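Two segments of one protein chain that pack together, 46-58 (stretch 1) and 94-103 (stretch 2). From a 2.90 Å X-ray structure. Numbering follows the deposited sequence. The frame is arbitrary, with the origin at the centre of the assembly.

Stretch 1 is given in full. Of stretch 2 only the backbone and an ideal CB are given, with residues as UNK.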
# COMPACT_ATOMS: atom_id res chain seq x y z
N PHE A 46 -24.01 -8.91 7.85
CA PHE A 46 -22.61 -9.28 7.66
C PHE A 46 -22.32 -10.68 8.22
O PHE A 46 -21.72 -11.50 7.54
CB PHE A 46 -21.66 -8.25 8.29
CG PHE A 46 -20.20 -8.53 8.01
CD1 PHE A 46 -19.72 -8.55 6.70
CD2 PHE A 46 -19.31 -8.80 9.04
CE1 PHE A 46 -18.39 -8.81 6.43
CE2 PHE A 46 -17.97 -9.06 8.78
CZ PHE A 46 -17.51 -9.07 7.47
N VAL A 47 -22.77 -10.93 9.45
CA VAL A 47 -22.59 -12.25 10.08
C VAL A 47 -23.18 -13.35 9.19
O VAL A 47 -22.52 -14.35 8.92
CB VAL A 47 -23.21 -12.31 11.50
CG1 VAL A 47 -22.96 -13.67 12.14
CG2 VAL A 47 -22.66 -11.19 12.39
N GLN A 48 -24.41 -13.13 8.72
CA GLN A 48 -25.07 -14.02 7.77
C GLN A 48 -24.25 -14.19 6.48
O GLN A 48 -24.12 -15.31 5.97
CB GLN A 48 -26.49 -13.54 7.44
CG GLN A 48 -27.54 -13.89 8.48
CD GLN A 48 -28.02 -15.33 8.39
OE1 GLN A 48 -27.35 -16.25 8.87
NE2 GLN A 48 -29.17 -15.54 7.76
N TRP A 49 -23.71 -13.09 5.96
CA TRP A 49 -22.85 -13.14 4.78
C TRP A 49 -21.63 -14.05 5.00
O TRP A 49 -21.26 -14.80 4.10
CB TRP A 49 -22.39 -11.74 4.34
CG TRP A 49 -21.56 -11.78 3.11
CD1 TRP A 49 -22.00 -11.95 1.83
CD2 TRP A 49 -20.14 -11.66 3.03
NE1 TRP A 49 -20.94 -11.95 0.96
CE2 TRP A 49 -19.78 -11.77 1.67
CE3 TRP A 49 -19.13 -11.48 3.98
CZ2 TRP A 49 -18.46 -11.70 1.23
CZ3 TRP A 49 -17.81 -11.41 3.55
CH2 TRP A 49 -17.49 -11.52 2.18
N LEU A 50 -21.03 -13.99 6.19
CA LEU A 50 -19.91 -14.88 6.53
C LEU A 50 -20.36 -16.34 6.57
O LEU A 50 -19.65 -17.22 6.06
CB LEU A 50 -19.28 -14.49 7.87
CG LEU A 50 -18.59 -13.12 7.93
CD1 LEU A 50 -18.18 -12.81 9.36
CD2 LEU A 50 -17.40 -13.04 7.00
N ARG A 51 -21.53 -16.59 7.15
CA ARG A 51 -22.11 -17.94 7.17
C ARG A 51 -22.28 -18.50 5.75
O ARG A 51 -21.97 -19.67 5.51
CB ARG A 51 -23.44 -17.97 7.94
CG ARG A 51 -23.31 -17.68 9.42
CD ARG A 51 -24.56 -18.06 10.20
NE ARG A 51 -24.56 -17.49 11.55
CZ ARG A 51 -25.29 -16.45 11.98
NH1 ARG A 51 -26.13 -15.79 11.18
NH2 ARG A 51 -25.17 -16.05 13.25
N LEU A 52 -22.74 -17.67 4.81
CA LEU A 52 -22.81 -18.07 3.40
C LEU A 52 -21.42 -18.32 2.81
O LEU A 52 -21.24 -19.29 2.08
CB LEU A 52 -23.51 -17.02 2.53
CG LEU A 52 -23.61 -17.41 1.04
CD1 LEU A 52 -24.64 -18.51 0.84
CD2 LEU A 52 -23.94 -16.22 0.16
N VAL A 53 -20.47 -17.44 3.11
CA VAL A 53 -19.11 -17.60 2.61
C VAL A 53 -18.57 -18.94 3.07
O VAL A 53 -18.11 -19.74 2.26
CB VAL A 53 -18.19 -16.42 3.04
CG1 VAL A 53 -16.72 -16.71 2.74
CG2 VAL A 53 -18.62 -15.13 2.35
N LYS A 54 -18.67 -19.21 4.38
CA LYS A 54 -18.27 -20.49 4.98
C LYS A 54 -18.81 -21.70 4.20
O LYS A 54 -18.04 -22.56 3.78
CB LYS A 54 -18.75 -20.55 6.44
CG LYS A 54 -18.24 -21.73 7.24
CD LYS A 54 -18.72 -21.63 8.68
CE LYS A 54 -18.39 -22.90 9.46
NZ LYS A 54 -18.93 -22.84 10.85
N ASP A 55 -20.13 -21.74 4.00
CA ASP A 55 -20.78 -22.83 3.27
C ASP A 55 -20.36 -22.90 1.80
O ASP A 55 -20.15 -23.99 1.26
CB ASP A 55 -22.30 -22.72 3.36
CG ASP A 55 -23.02 -23.88 2.69
OD1 ASP A 55 -23.12 -24.96 3.30
OD2 ASP A 55 -23.47 -23.71 1.53
N PHE A 56 -20.25 -21.74 1.15
CA PHE A 56 -19.84 -21.64 -0.25
C PHE A 56 -18.44 -22.22 -0.48
O PHE A 56 -18.18 -22.80 -1.53
CB PHE A 56 -19.89 -20.18 -0.73
CG PHE A 56 -19.80 -20.02 -2.23
CD1 PHE A 56 -20.95 -20.07 -3.02
CD2 PHE A 56 -18.57 -19.80 -2.85
CE1 PHE A 56 -20.87 -19.92 -4.40
CE2 PHE A 56 -18.48 -19.64 -4.23
CZ PHE A 56 -19.63 -19.70 -5.00
N ARG A 57 -17.55 -22.06 0.50
CA ARG A 57 -16.20 -22.62 0.43
C ARG A 57 -16.20 -24.13 0.55
O ARG A 57 -15.62 -24.82 -0.29
CB ARG A 57 -15.32 -22.04 1.53
CG ARG A 57 -14.96 -20.60 1.29
CD ARG A 57 -14.07 -20.06 2.39
NE ARG A 57 -12.94 -19.35 1.82
CZ ARG A 57 -11.84 -19.01 2.48
NH1 ARG A 57 -11.67 -19.27 3.77
NH2 ARG A 57 -10.89 -18.38 1.81
N ALA A 58 -16.83 -24.63 1.61
CA ALA A 58 -16.99 -26.07 1.84
C ALA A 58 -17.47 -26.78 0.57
O ALA A 58 -16.83 -27.72 0.09
CB ALA A 58 -17.95 -26.32 2.99
N UNK A 94 -17.23 -18.49 18.38
CA UNK A 94 -17.73 -19.84 18.06
C UNK A 94 -18.46 -19.88 16.72
O UNK A 94 -19.29 -19.02 16.45
CB UNK A 94 -18.67 -20.33 19.17
N UNK A 95 -18.10 -20.86 15.89
CA UNK A 95 -18.64 -20.98 14.54
C UNK A 95 -17.83 -20.30 13.45
O UNK A 95 -17.97 -20.65 12.28
CB UNK A 95 -20.06 -20.41 14.52
N UNK A 96 -16.99 -19.34 13.83
CA UNK A 96 -16.20 -18.55 12.88
C UNK A 96 -14.69 -18.81 12.98
O UNK A 96 -13.91 -18.18 12.27
CB UNK A 96 -16.47 -17.06 13.10
N UNK A 97 -14.28 -19.74 13.84
CA UNK A 97 -12.86 -19.89 14.19
C UNK A 97 -11.99 -20.33 13.01
O UNK A 97 -10.88 -19.83 12.85
CB UNK A 97 -12.72 -20.90 15.33
N UNK A 98 -12.50 -21.26 12.20
CA UNK A 98 -11.75 -21.81 11.05
C UNK A 98 -11.37 -20.72 10.04
O UNK A 98 -10.22 -20.66 9.61
CB UNK A 98 -12.58 -22.89 10.35
N UNK A 99 -12.33 -19.88 9.68
CA UNK A 99 -12.10 -18.84 8.67
C UNK A 99 -11.20 -17.71 9.18
O UNK A 99 -10.26 -17.32 8.49
CB UNK A 99 -13.44 -18.26 8.21
N UNK A 100 -11.46 -17.22 10.39
CA UNK A 100 -10.57 -16.24 11.02
C UNK A 100 -9.12 -16.69 10.98
O UNK A 100 -8.24 -15.94 10.55
CB UNK A 100 -10.99 -15.99 12.47
N UNK A 101 -8.88 -17.93 11.38
CA UNK A 101 -7.54 -18.53 11.36
C UNK A 101 -6.97 -18.66 9.95
O UNK A 101 -5.76 -18.50 9.76
CB UNK A 101 -7.58 -19.91 12.02
N UNK A 102 -7.82 -18.97 8.97
CA UNK A 102 -7.40 -19.02 7.56
C UNK A 102 -6.92 -17.65 7.07
O UNK A 102 -5.88 -17.55 6.43
CB UNK A 102 -8.55 -19.51 6.68
N UNK A 103 -7.70 -16.62 7.38
CA UNK A 103 -7.36 -15.24 7.03
C UNK A 103 -6.05 -14.82 7.68
O UNK A 103 -5.12 -14.40 6.98
CB UNK A 103 -8.48 -14.29 7.45

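Stretch 1 is a helix throughout, and the segment 97-103, also helical, crosses it at 80°, with the axes 11.0 Å apart at their closest. Side chains fill the space between the backbones. The contact rests on a few positions.

Position 94, at phi/psi -54/131, has nothing of stretch 1 within 5.5 Å of its ideal CB. Many residues would fit, proline among them because of its phi; the residue is Pro-94.

Position 95 is decided by its backbone. With phi/psi of 93/-21, a CB would be jammed against the carbonyl O of the residue before, which calls for glycine, and the residue is Gly-95. Its own carbonyl is what matters to the contact: the extended, all-t side chain of Lys-54 reaches it, and NZ of Lys-54 donates a hydrogen bond to O of Gly-95 at 2.8 Å.

At position 96 the CA-to-CB bond points sideways, and no atom of stretch 1 lies within 5.5 Å of the ideal CB. A short side chain would therefore fall short of the apolar surface offered by Val-47, Leu-50 and the aliphatic part of Arg-51. A long, flexible apolar chain suits best, and leucine might reach part of the way. The residue is Met-96, whose m, m, t conformation brings CE 3.8 Å from CG1 of Val-47, 3.9 Å from CB of Leu-50 and 4.1 Å from CG of Arg-51.

Position 97 is out of reach of stretch 1, which sets no demand; it is Thr-97.

Position 98 points toward stretch 1 but has open space before its CB, so a polar or long side chain would be tolerated. The residue is Lys-98, which makes no contact.

Position 99 points toward stretch 1. Val-53 offers an apolar partner, and NH1 of Arg-57 lies 4.9 Å from the ideal CB. Isoleucine, leucine or methionine would suit. Ile-99 is found, with CD1 4.0 Å from CG1 of Val-53 and CG1 3.8 Å from NH1 of Arg-57.

Positions 100 and 101 are out of reach, and their helical angles demand no special residue; they are Gly-100 and Ala-101.

Position 102 points toward stretch 1, its ideal CB 4.3 Å from NH1 of Arg-57. A small polar or acidic residue would be compatible with the guanidinium. Ser-102 places OG at the guanidinium edge, 3.9 Å from NH1 of Arg-57, too far for a hydrogen bond.

Position 103 points sideways and admits many residues; Met-103 makes no contact with stretch 1.

Stretch 2 (94-103) PGMTKIGASM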
# COMPACT_ATOMS: atom_id res chain seq x y z
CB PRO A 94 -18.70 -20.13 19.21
CG PRO A 94 -18.18 -19.33 20.35
CD PRO A 94 -17.63 -18.07 19.74
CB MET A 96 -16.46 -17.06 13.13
CG MET A 96 -17.91 -16.61 12.95
SD MET A 96 -18.42 -16.65 11.22
CE MET A 96 -20.08 -15.98 11.36
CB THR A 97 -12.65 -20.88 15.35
OG1 THR A 97 -13.05 -22.20 14.96
CG2 THR A 97 -13.44 -20.45 16.59
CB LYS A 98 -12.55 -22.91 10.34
CG LYS A 98 -12.69 -24.23 11.11
CD LYS A 98 -14.10 -24.45 11.67
CE LYS A 98 -14.27 -25.85 12.26
NZ LYS A 98 -15.68 -26.12 12.67
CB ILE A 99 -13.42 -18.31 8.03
CG1 ILE A 99 -13.12 -17.51 6.76
CG2 ILE A 99 -14.25 -17.47 9.00
CD1 ILE A 99 -14.32 -17.32 5.87
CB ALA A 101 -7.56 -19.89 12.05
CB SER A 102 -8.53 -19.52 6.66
OG SER A 102 -8.13 -19.54 5.30
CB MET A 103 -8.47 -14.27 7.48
CG MET A 103 -9.80 -14.38 6.74
SD MET A 103 -9.74 -14.15 4.95
CE MET A 103 -8.71 -12.68 4.78
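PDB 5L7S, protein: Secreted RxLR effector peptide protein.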